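Local coordinates for Tb427.07.360- putative uncharacterized metacyclic invariant surface protein from Trypanosoma brucei (Trypanosoma brucei, PDB 5VTL) that is of unknown function but, as a putative invariant surface protein of the metacyclic stage, is probably displayed on the parasite surface as an extended helical bundle, at residues Val139-Val148 and Met167-Glu178; Arg51-Val62 and Arg199-Ala209. All coordinates share one frame; numbering follows the deposited sequence.

Contact 1: Val139-Val148 and Met167-Glu178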
loop_
_atom_site.group_PDB
_atom_site.type_symbol
_atom_site.label_atom_id
_atom_site.label_comp_id
_atom_site.label_asym_id
_atom_site.label_seq_id
_atom_site.Cartn_x
_atom_site.Cartn_y
_atom_site.Cartn_z
ATOM N N VAL A 139 -5.778 -7.753 -5.649
ATOM C CA VAL A 139 -6.362 -7.828 -4.316
ATOM C C VAL A 139 -5.956 -6.621 -3.449
ATOM O O VAL A 139 -4.858 -6.087 -3.578
ATOM C CB VAL A 139 -5.968 -9.169 -3.626
ATOM C CG1 VAL A 139 -4.482 -9.240 -3.379
ATOM C CG2 VAL A 139 -6.743 -9.384 -2.331
ATOM N N ASN A 140 -6.870 -6.184 -2.592
ATOM C CA ASN A 140 -6.606 -5.109 -1.652
ATOM C C ASN A 140 -7.646 -5.234 -0.555
ATOM O O ASN A 140 -8.425 -6.183 -0.565
ATOM C CB ASN A 140 -6.628 -3.735 -2.344
ATOM C CG ASN A 140 -7.923 -3.456 -3.098
ATOM O OD1 ASN A 140 -8.990 -3.991 -2.773
ATOM N ND2 ASN A 140 -7.838 -2.607 -4.098
ATOM N N SER A 141 -7.693 -4.292 0.377
ATOM C CA SER A 141 -8.637 -4.430 1.472
ATOM C C SER A 141 -10.065 -4.420 0.966
ATOM O O SER A 141 -10.921 -5.102 1.537
ATOM C CB SER A 141 -8.466 -3.334 2.523
ATOM O OG SER A 141 -7.193 -3.336 3.112
ATOM N N TRP A 142 -10.327 -3.663 -0.103
ATOM C CA TRP A 142 -11.701 -3.559 -0.632
ATOM C C TRP A 142 -12.153 -4.934 -1.144
ATOM O O TRP A 142 -13.246 -5.398 -0.830
ATOM C CB TRP A 142 -11.820 -2.468 -1.721
ATOM C CG TRP A 142 -13.212 -2.346 -2.306
ATOM C CD1 TRP A 142 -14.246 -1.553 -1.847
ATOM C CD2 TRP A 142 -13.727 -3.040 -3.455
ATOM N NE1 TRP A 142 -15.350 -1.713 -2.645
ATOM C CE2 TRP A 142 -15.062 -2.619 -3.634
ATOM C CE3 TRP A 142 -13.190 -3.975 -4.350
ATOM C CZ2 TRP A 142 -15.860 -3.107 -4.652
ATOM C CZ3 TRP A 142 -13.985 -4.449 -5.355
ATOM C CH2 TRP A 142 -15.312 -4.012 -5.496
ATOM N N VAL A 143 -11.293 -5.606 -1.913
ATOM C CA VAL A 143 -11.591 -6.952 -2.388
ATOM C C VAL A 143 -11.811 -7.937 -1.229
ATOM O O VAL A 143 -12.703 -8.769 -1.286
ATOM C CB VAL A 143 -10.453 -7.483 -3.300
ATOM C CG1 VAL A 143 -10.675 -8.964 -3.682
ATOM C CG2 VAL A 143 -10.328 -6.608 -4.553
ATOM N N LEU A 144 -10.999 -7.858 -0.181
ATOM C CA LEU A 144 -11.194 -8.763 0.955
ATOM C C LEU A 144 -12.523 -8.490 1.660
ATOM O O LEU A 144 -13.180 -9.411 2.129
ATOM C CB LEU A 144 -10.043 -8.665 1.965
ATOM C CG LEU A 144 -8.648 -9.075 1.479
ATOM C CD1 LEU A 144 -7.646 -8.806 2.571
ATOM C CD2 LEU A 144 -8.597 -10.515 1.072
ATOM N N LYS A 145 -12.919 -7.227 1.728
ATOM C CA LYS A 145 -14.217 -6.863 2.278
ATOM C C LYS A 145 -15.345 -7.467 1.455
ATOM O O LYS A 145 -16.259 -8.075 1.986
ATOM C CB LYS A 145 -14.386 -5.338 2.307
ATOM C CG LYS A 145 -15.776 -4.869 2.729
ATOM C CD LYS A 145 -15.854 -3.350 2.843
ATOM C CE LYS A 145 -15.616 -2.663 1.530
ATOM N NZ LYS A 145 -15.914 -1.214 1.591
ATOM N N LYS A 146 -15.290 -7.276 0.142
ATOM C CA LYS A 146 -16.327 -7.834 -0.725
ATOM C C LYS A 146 -16.403 -9.354 -0.627
ATOM O O LYS A 146 -17.474 -9.936 -0.700
ATOM C CB LYS A 146 -16.069 -7.426 -2.178
ATOM C CG LYS A 146 -16.210 -5.943 -2.430
ATOM C CD LYS A 146 -17.657 -5.476 -2.182
ATOM C CE LYS A 146 -17.743 -4.221 -1.366
ATOM N NZ LYS A 146 -19.152 -3.703 -1.390
ATOM N N ALA A 147 -15.253 -9.992 -0.473
ATOM C CA ALA A 147 -15.191 -11.445 -0.348
ATOM C C ALA A 147 -15.976 -11.939 0.872
ATOM O O ALA A 147 -16.783 -12.877 0.791
ATOM C CB ALA A 147 -13.748 -11.887 -0.285
ATOM N N VAL A 148 -15.754 -11.284 2.006
ATOM C CA VAL A 148 -16.462 -11.649 3.221
ATOM C C VAL A 148 -17.945 -11.359 3.015
ATOM O O VAL A 148 -18.812 -12.164 3.367
ATOM C CB VAL A 148 -15.888 -10.870 4.418
ATOM C CG1 VAL A 148 -16.787 -11.015 5.640
ATOM C CG2 VAL A 148 -14.443 -11.347 4.712
ATOM N N MET A 167 -11.605 -13.859 9.411
ATOM C CA MET A 167 -10.888 -12.943 8.520
ATOM C C MET A 167 -10.450 -11.634 9.159
ATOM O O MET A 167 -9.761 -10.843 8.526
ATOM C CB MET A 167 -11.759 -12.611 7.306
ATOM C CG MET A 167 -11.748 -13.720 6.296
ATOM S SD MET A 167 -10.136 -13.786 5.495
ATOM C CE MET A 167 -10.160 -12.231 4.594
ATOM N N ALA A 168 -10.865 -11.399 10.390
ATOM C CA ALA A 168 -10.694 -10.093 11.015
ATOM C C ALA A 168 -9.209 -9.714 11.146
ATOM O O ALA A 168 -8.832 -8.573 10.905
ATOM C CB ALA A 168 -11.366 -10.078 12.366
ATOM N N ASP A 169 -8.380 -10.686 11.514
ATOM C CA ASP A 169 -6.951 -10.439 11.750
ATOM C C ASP A 169 -6.264 -10.070 10.439
ATOM O O ASP A 169 -5.580 -9.054 10.359
ATOM C CB ASP A 169 -6.300 -11.675 12.351
ATOM C CG ASP A 169 -6.461 -11.757 13.867
ATOM O OD1 ASP A 169 -7.293 -11.013 14.435
ATOM O OD2 ASP A 169 -5.754 -12.583 14.495
ATOM N N LEU A 170 -6.456 -10.896 9.413
ATOM C CA LEU A 170 -5.887 -10.615 8.094
ATOM C C LEU A 170 -6.309 -9.247 7.588
ATOM O O LEU A 170 -5.484 -8.465 7.072
ATOM C CB LEU A 170 -6.329 -11.666 7.089
ATOM C CG LEU A 170 -6.000 -11.387 5.630
ATOM C CD1 LEU A 170 -4.513 -11.096 5.431
ATOM C CD2 LEU A 170 -6.425 -12.603 4.805
ATOM N N ARG A 171 -7.599 -8.963 7.721
ATOM C CA ARG A 171 -8.129 -7.707 7.210
ATOM C C ARG A 171 -7.580 -6.514 7.967
ATOM O O ARG A 171 -7.315 -5.467 7.372
ATOM C CB ARG A 171 -9.649 -7.752 7.210
ATOM C CG ARG A 171 -10.135 -8.748 6.154
ATOM C CD ARG A 171 -11.627 -8.747 6.006
ATOM N NE ARG A 171 -12.095 -7.394 5.772
ATOM C CZ ARG A 171 -13.276 -6.921 6.151
ATOM N NH1 ARG A 171 -14.135 -7.694 6.803
ATOM N NH2 ARG A 171 -13.590 -5.659 5.881
ATOM N N ALA A 172 -7.345 -6.700 9.263
ATOM C CA ALA A 172 -6.703 -5.676 10.077
ATOM C C ALA A 172 -5.250 -5.487 9.646
ATOM O O ALA A 172 -4.792 -4.358 9.525
ATOM C CB ALA A 172 -6.789 -6.033 11.548
ATOM N N GLU A 173 -4.532 -6.572 9.377
ATOM C CA GLU A 173 -3.141 -6.459 8.955
ATOM C C GLU A 173 -3.043 -5.800 7.587
ATOM O O GLU A 173 -2.146 -4.986 7.341
ATOM C CB GLU A 173 -2.466 -7.827 8.868
ATOM C CG GLU A 173 -2.130 -8.483 10.187
ATOM C CD GLU A 173 -1.071 -7.746 10.977
ATOM O OE1 GLU A 173 0.057 -7.546 10.478
ATOM O OE2 GLU A 173 -1.382 -7.380 12.117
ATOM N N TYR A 174 -3.956 -6.153 6.684
ATOM C CA TYR A 174 -3.901 -5.584 5.354
ATOM C C TYR A 174 -4.263 -4.103 5.447
ATOM O O TYR A 174 -3.663 -3.265 4.770
ATOM C CB TYR A 174 -4.791 -6.352 4.349
ATOM C CG TYR A 174 -4.121 -6.368 2.983
ATOM C CD1 TYR A 174 -4.323 -5.332 2.082
ATOM C CD2 TYR A 174 -3.254 -7.382 2.624
ATOM C CE1 TYR A 174 -3.704 -5.324 0.858
ATOM C CE2 TYR A 174 -2.622 -7.387 1.401
ATOM C CZ TYR A 174 -2.845 -6.354 0.521
ATOM O OH TYR A 174 -2.206 -6.324 -0.682
ATOM N N ASP A 175 -5.197 -3.759 6.317
ATOM C CA ASP A 175 -5.505 -2.355 6.530
ATOM C C ASP A 175 -4.260 -1.591 7.015
ATOM O O ASP A 175 -3.999 -0.463 6.590
ATOM C CB ASP A 175 -6.623 -2.171 7.552
ATOM C CG ASP A 175 -8.017 -2.342 6.973
ATOM O OD1 ASP A 175 -8.223 -2.271 5.733
ATOM O OD2 ASP A 175 -8.924 -2.555 7.796
ATOM N N GLN A 176 -3.509 -2.190 7.934
ATOM C CA GLN A 176 -2.314 -1.544 8.473
ATOM C C GLN A 176 -1.277 -1.361 7.385
ATOM O O GLN A 176 -0.598 -0.340 7.313
ATOM C CB GLN A 176 -1.733 -2.369 9.612
ATOM C CG GLN A 176 -2.547 -2.295 10.844
ATOM C CD GLN A 176 -2.032 -1.246 11.786
ATOM O OE1 GLN A 176 -1.551 -0.195 11.357
ATOM N NE2 GLN A 176 -2.111 -1.520 13.083
ATOM N N LEU A 177 -1.181 -2.364 6.522
ATOM C CA LEU A 177 -0.280 -2.311 5.384
ATOM C C LEU A 177 -0.644 -1.148 4.464
ATOM O O LEU A 177 0.208 -0.353 4.101
ATOM C CB LEU A 177 -0.317 -3.648 4.625
ATOM C CG LEU A 177 0.496 -3.735 3.325
ATOM C CD1 LEU A 177 1.941 -3.303 3.526
ATOM C CD2 LEU A 177 0.437 -5.171 2.776
ATOM N N GLU A 178 -1.913 -1.026 4.106
ATOM C CA GLU A 178 -2.330 0.026 3.201
ATOM C C GLU A 178 -2.098 1.407 3.819
ATOM O O GLU A 178 -1.724 2.356 3.124
ATOM C CB GLU A 178 -3.806 -0.143 2.807
ATOM C CG GLU A 178 -4.082 -1.407 1.983
ATOM C CD GLU A 178 -5.439 -1.416 1.285
ATOM O OE1 GLU A 178 -6.384 -0.668 1.666
ATOM O OE2 GLU A 178 -5.541 -2.185 0.310
HETATM O O HOH W 1 -2.949 -4.404 -2.553
HETATM O O HOH W 2 -10.777 -5.606 4.251
HETATM O O HOH W 3 -8.116 -5.329 4.798
HETATM O O HOH W 4 -8.556 -1.226 -0.607
#
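S141 and E178 join the start of helix 141-154 to helix 157-209, two antiparallel neighbours in an extended helical bundle. The segment axes cross at -160° and come within 10.1 Å. E178 OE2 accepts the backbone N-H of S141 at 3.0 Å. The bond is nearly straight (167°), but the N-H meets the carboxylate from above its plane.

R171 reaches across to the other helix. From CB the chain runs to CG, which packs on L144 CB. CD reaches V148 CG2 at 4.0 Å. A bend at chi3 (53°) then turns the guanidinium so that one face covers K145 CA, which is offset toward the rim. NE donates to a water that also bonds S141 O, and NH2 comes near K145 CB.

L144 is a knob in a hole formed by M167, L170, R171 and Y174. Its CD1 meets Y174 CB, and the two side chains cross at about a right angle. At the far end, the V148 and M167 side chains slide past each other in opposite directions, with V148 CG2 and M167 CG 3.9 Å apart. On the bundle side, M167 and Y174 also touch helix 4-58, through F13 and I20.

N140 caps the shorter helix: its OD1 accepts from V143 N at 2.9 Å. The phenol end of Y174 is tied to the loop before helix 141-154 by one water, which lies 2.8 Å from Y174 OH and donates to V139 O.

Contact 2: Arg51-Val62 and Arg199-Ala209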
loop_
_atom_site.group_PDB
_atom_site.type_symbol
_atom_site.label_atom_id
_atom_site.label_comp_id
_atom_site.label_asym_id
_atom_site.label_seq_id
_atom_site.Cartn_x
_atom_site.Cartn_y
_atom_site.Cartn_z
ATOM N N ARG A 51 23.217 26.788 -2.493
ATOM C CA ARG A 51 23.058 27.872 -3.449
ATOM C C ARG A 51 22.732 29.200 -2.782
ATOM O O ARG A 51 23.303 30.240 -3.114
ATOM C CB ARG A 51 21.978 27.502 -4.451
ATOM C CG ARG A 51 22.395 26.397 -5.413
ATOM C CD ARG A 51 21.217 25.945 -6.225
ATOM N NE ARG A 51 20.632 27.034 -7.008
ATOM C CZ ARG A 51 19.477 26.945 -7.668
ATOM N NH1 ARG A 51 19.024 27.971 -8.379
ATOM N NH2 ARG A 51 18.764 25.827 -7.616
ATOM N N ALA A 52 21.809 29.162 -1.833
ATOM C CA ALA A 52 21.397 30.364 -1.122
ATOM C C ALA A 52 22.539 30.923 -0.292
ATOM O O ALA A 52 22.750 32.135 -0.251
ATOM C CB ALA A 52 20.190 30.053 -0.249
ATOM N N GLU A 53 23.282 30.051 0.380
ATOM C CA GLU A 53 24.432 30.481 1.168
ATOM C C GLU A 53 25.448 31.230 0.298
ATOM O O GLU A 53 26.008 32.250 0.709
ATOM C CB GLU A 53 25.121 29.282 1.825
ATOM C CG GLU A 53 24.338 28.657 2.959
ATOM C CD GLU A 53 24.981 27.400 3.512
ATOM O OE1 GLU A 53 24.644 27.039 4.661
ATOM O OE2 GLU A 53 25.827 26.794 2.818
ATOM N N ASP A 54 25.676 30.718 -0.905
ATOM C CA ASP A 54 26.659 31.313 -1.802
ATOM C C ASP A 54 26.209 32.677 -2.293
ATOM O O ASP A 54 27.016 33.603 -2.378
ATOM C CB ASP A 54 26.930 30.387 -2.975
ATOM C CG ASP A 54 27.715 29.146 -2.567
ATOM O OD1 ASP A 54 28.108 29.045 -1.385
ATOM O OD2 ASP A 54 27.965 28.283 -3.432
ATOM N N ALA A 55 24.923 32.811 -2.606
ATOM C CA ALA A 55 24.376 34.110 -2.961
ATOM C C ALA A 55 24.515 35.069 -1.778
ATOM O O ALA A 55 24.918 36.224 -1.942
ATOM C CB ALA A 55 22.929 33.980 -3.409
ATOM N N PHE A 56 24.211 34.582 -0.580
ATOM C CA PHE A 56 24.319 35.394 0.638
ATOM C C PHE A 56 25.737 35.934 0.829
ATOM O O PHE A 56 25.921 37.054 1.326
ATOM C CB PHE A 56 23.852 34.553 1.840
ATOM C CG PHE A 56 23.738 35.316 3.149
ATOM C CD1 PHE A 56 23.076 36.522 3.222
ATOM C CD2 PHE A 56 24.248 34.772 4.315
ATOM C CE1 PHE A 56 22.967 37.201 4.419
ATOM C CE2 PHE A 56 24.137 35.439 5.508
ATOM C CZ PHE A 56 23.490 36.653 5.563
ATOM N N SER A 57 26.740 35.167 0.417
ATOM C CA SER A 57 28.128 35.614 0.560
ATOM C C SER A 57 28.394 36.901 -0.214
ATOM O O SER A 57 29.283 37.679 0.142
ATOM C CB SER A 57 29.089 34.545 0.053
ATOM O OG SER A 57 29.039 34.489 -1.363
ATOM N N SER A 58 27.639 37.118 -1.282
ATOM C CA SER A 58 27.870 38.277 -2.139
ATOM C C SER A 58 26.924 39.408 -1.799
ATOM O O SER A 58 27.169 40.549 -2.169
ATOM C CB SER A 58 27.723 37.901 -3.616
ATOM O OG SER A 58 26.373 37.941 -4.023
ATOM N N THR A 59 25.865 39.096 -1.051
ATOM C CA THR A 59 24.720 39.985 -0.906
ATOM C C THR A 59 24.010 39.758 0.424
ATOM O O THR A 59 23.254 38.799 0.559
ATOM C CB THR A 59 23.686 39.638 -2.015
ATOM O OG1 THR A 59 24.319 39.664 -3.305
ATOM C CG2 THR A 59 22.501 40.582 -1.987
ATOM N N PRO A 60 24.208 40.639 1.407
ATOM C CA PRO A 60 23.472 40.390 2.659
ATOM C C PRO A 60 21.946 40.478 2.520
ATOM O O PRO A 60 21.216 40.079 3.434
ATOM C CB PRO A 60 23.983 41.505 3.581
ATOM C CG PRO A 60 24.417 42.589 2.654
ATOM C CD PRO A 60 25.020 41.867 1.487
ATOM N N LYS A 61 21.475 40.995 1.394
ATOM C CA LYS A 61 20.050 41.204 1.170
ATOM C C LYS A 61 19.258 39.906 0.993
ATOM O O LYS A 61 18.027 39.925 0.956
ATOM C CB LYS A 61 19.849 42.089 -0.056
ATOM C CG LYS A 61 20.537 43.442 0.058
ATOM C CD LYS A 61 20.297 44.327 -1.165
ATOM C CE LYS A 61 20.960 45.694 -0.971
ATOM N NZ LYS A 61 21.058 46.484 -2.227
ATOM N N VAL A 62 19.954 38.779 0.869
ATOM C CA VAL A 62 19.266 37.497 0.705
ATOM C C VAL A 62 19.278 36.683 1.994
ATOM O O VAL A 62 19.041 35.464 1.967
ATOM C CB VAL A 62 19.902 36.671 -0.446
ATOM C CG1 VAL A 62 19.951 37.499 -1.707
ATOM C CG2 VAL A 62 21.276 36.229 -0.086
ATOM N N ARG A 199 13.915 25.363 -3.337
ATOM C CA ARG A 199 14.415 25.766 -4.648
ATOM C C ARG A 199 13.995 27.191 -4.993
ATOM O O ARG A 199 14.774 27.972 -5.542
ATOM C CB ARG A 199 13.908 24.793 -5.705
ATOM C CG ARG A 199 14.622 24.932 -7.028
ATOM C CD ARG A 199 14.071 23.955 -8.052
ATOM N NE ARG A 199 12.697 24.275 -8.427
ATOM C CZ ARG A 199 11.637 23.497 -8.212
ATOM N NH1 ARG A 199 11.760 22.306 -7.621
ATOM N NH2 ARG A 199 10.436 23.917 -8.598
ATOM N N LYS A 200 12.770 27.538 -4.654
ATOM C CA LYS A 200 12.294 28.890 -4.881
ATOM C C LYS A 200 13.080 29.916 -4.072
ATOM O O LYS A 200 13.325 31.026 -4.544
ATOM C CB LYS A 200 10.811 28.991 -4.560
ATOM C CG LYS A 200 9.914 28.263 -5.525
ATOM C CD LYS A 200 8.457 28.331 -5.069
ATOM C CE LYS A 200 7.516 27.397 -5.870
ATOM N NZ LYS A 200 7.358 27.845 -7.276
ATOM N N ALA A 201 13.468 29.554 -2.848
ATOM C CA ALA A 201 14.344 30.397 -2.031
ATOM C C ALA A 201 15.708 30.597 -2.676
ATOM O O ALA A 201 16.210 31.729 -2.758
ATOM C CB ALA A 201 14.516 29.795 -0.659
ATOM N N ALA A 202 16.310 29.502 -3.143
ATOM C CA ALA A 202 17.609 29.596 -3.788
ATOM C C ALA A 202 17.494 30.474 -5.029
ATOM O O ALA A 202 18.372 31.290 -5.308
ATOM C CB ALA A 202 18.130 28.234 -4.161
ATOM N N GLU A 203 16.406 30.311 -5.765
ATOM C CA GLU A 203 16.235 31.036 -7.031
ATOM C C GLU A 203 16.100 32.523 -6.752
ATOM O O GLU A 203 16.663 33.369 -7.469
ATOM C CB GLU A 203 15.019 30.513 -7.788
ATOM C CG GLU A 203 15.292 29.152 -8.411
ATOM C CD GLU A 203 14.073 28.518 -9.023
ATOM O OE1 GLU A 203 12.963 29.079 -8.860
ATOM O OE2 GLU A 203 14.238 27.449 -9.665
ATOM N N GLU A 204 15.358 32.844 -5.700
ATOM C CA GLU A 204 15.183 34.251 -5.314
ATOM C C GLU A 204 16.490 34.857 -4.871
ATOM O O GLU A 204 16.825 35.979 -5.264
ATOM C CB GLU A 204 14.140 34.405 -4.200
ATOM C CG GLU A 204 13.789 35.884 -3.928
ATOM C CD GLU A 204 12.982 36.120 -2.664
ATOM O OE1 GLU A 204 13.432 36.959 -1.844
ATOM O OE2 GLU A 204 11.898 35.514 -2.490
ATOM N N ALA A 205 17.221 34.123 -4.039
ATOM C CA ALA A 205 18.512 34.564 -3.550
ATOM C C ALA A 205 19.442 34.872 -4.705
ATOM O O ALA A 205 20.144 35.888 -4.713
ATOM C CB ALA A 205 19.141 33.496 -2.690
ATOM N N GLU A 206 19.473 33.964 -5.668
ATOM C CA GLU A 206 20.381 34.123 -6.800
ATOM C C GLU A 206 20.000 35.336 -7.644
ATOM O O GLU A 206 20.880 36.086 -8.078
ATOM C CB GLU A 206 20.439 32.833 -7.632
ATOM C CG GLU A 206 21.348 31.778 -7.013
ATOM C CD GLU A 206 21.310 30.427 -7.722
ATOM O OE1 GLU A 206 20.525 30.266 -8.680
ATOM O OE2 GLU A 206 22.069 29.531 -7.295
ATOM N N ARG A 207 18.701 35.547 -7.857
ATOM C CA ARG A 207 18.225 36.707 -8.606
ATOM C C ARG A 207 18.595 37.995 -7.898
ATOM O O ARG A 207 19.037 38.954 -8.519
ATOM C CB ARG A 207 16.711 36.685 -8.771
ATOM C CG ARG A 207 16.199 35.711 -9.788
ATOM C CD ARG A 207 14.717 35.945 -10.030
ATOM N NE ARG A 207 13.902 35.728 -8.825
ATOM C CZ ARG A 207 13.098 34.676 -8.623
ATOM N NH1 ARG A 207 12.970 33.718 -9.542
ATOM N NH2 ARG A 207 12.397 34.578 -7.496
ATOM N N THR A 208 18.403 38.015 -6.585
ATOM C CA THR A 208 18.713 39.198 -5.803
ATOM C C THR A 208 20.211 39.481 -5.814
ATOM O O THR A 208 20.619 40.624 -5.965
ATOM C CB THR A 208 18.209 39.060 -4.354
ATOM O OG1 THR A 208 16.791 38.901 -4.366
ATOM C CG2 THR A 208 18.559 40.314 -3.535
ATOM N N ALA A 209 21.032 38.448 -5.666
ATOM C CA ALA A 209 22.481 38.630 -5.678
ATOM C C ALA A 209 22.987 39.120 -7.037
ATOM O O ALA A 209 23.920 39.923 -7.110
ATOM C CB ALA A 209 23.175 37.353 -5.298
HETATM O O HOH W 5 24.206 30.226 -5.626
HETATM O O HOH W 6 16.837 26.259 -9.815
#
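R51 grips the carboxylate of E206 side-on in a salt bridge with two hydrogen bonds. R51 NE donates to E206 OE2 at 2.9 Å, and R51 NH1 donates to E206 OE1 at 2.8 Å. Both acceptors lie in the guanidinium plane. The carboxylate is turned 42° from that plane, and both N-H groups meet it from above its own plane.

The rest of the contact is packed mainly by alanines. A202 CB sits over the centre of one guanidinium face. A55 CB touches A205 CB and A209 CB, each at 3.9 Å. V62 CB lies 4.0 Å from A205 CB. V62 CG1, anti to the carbonyl carbon (chi1 -53°), turns to T208 CB at 3.5 Å.

Two waters form the next shell. One donates to R51 O and E206 OE2, which gives E206 OE2 a second hydrogen bond. The other accepts from R51 NH2 and donates to E203 OE2. Further out, A52 and A205 touch helix 63-102 through V66 and A65.

Alanines at the interface let the segment axes approach to 8.4 Å, at a crossing angle of 22°. With the R51-E206 salt bridge beside it, this is close alanine packing of two nearly parallel helices in an extended helical bundle, consistent with the glutamic acid/alanine-rich protein family.

In the fold
Contacts 1 and 2 share helix 157-209 and lie far apart along it. Their centres are 51 Å apart, and their nearest atoms are about 26 Å apart, so they do not touch. Contact 2 is at the end of the bundle, its centre about 40 Å from the centre of the chain; the centre of contact 1 is only about 12 Å from that point. In contact 1 the segments run antiparallel; in contact 2 they run nearly parallel. Helix 4-58, which supplies one side of contact 2, also touches contact 1, and helix 63-102 borders both. The same three long helices thus connect the two places. The function of the protein is unknown.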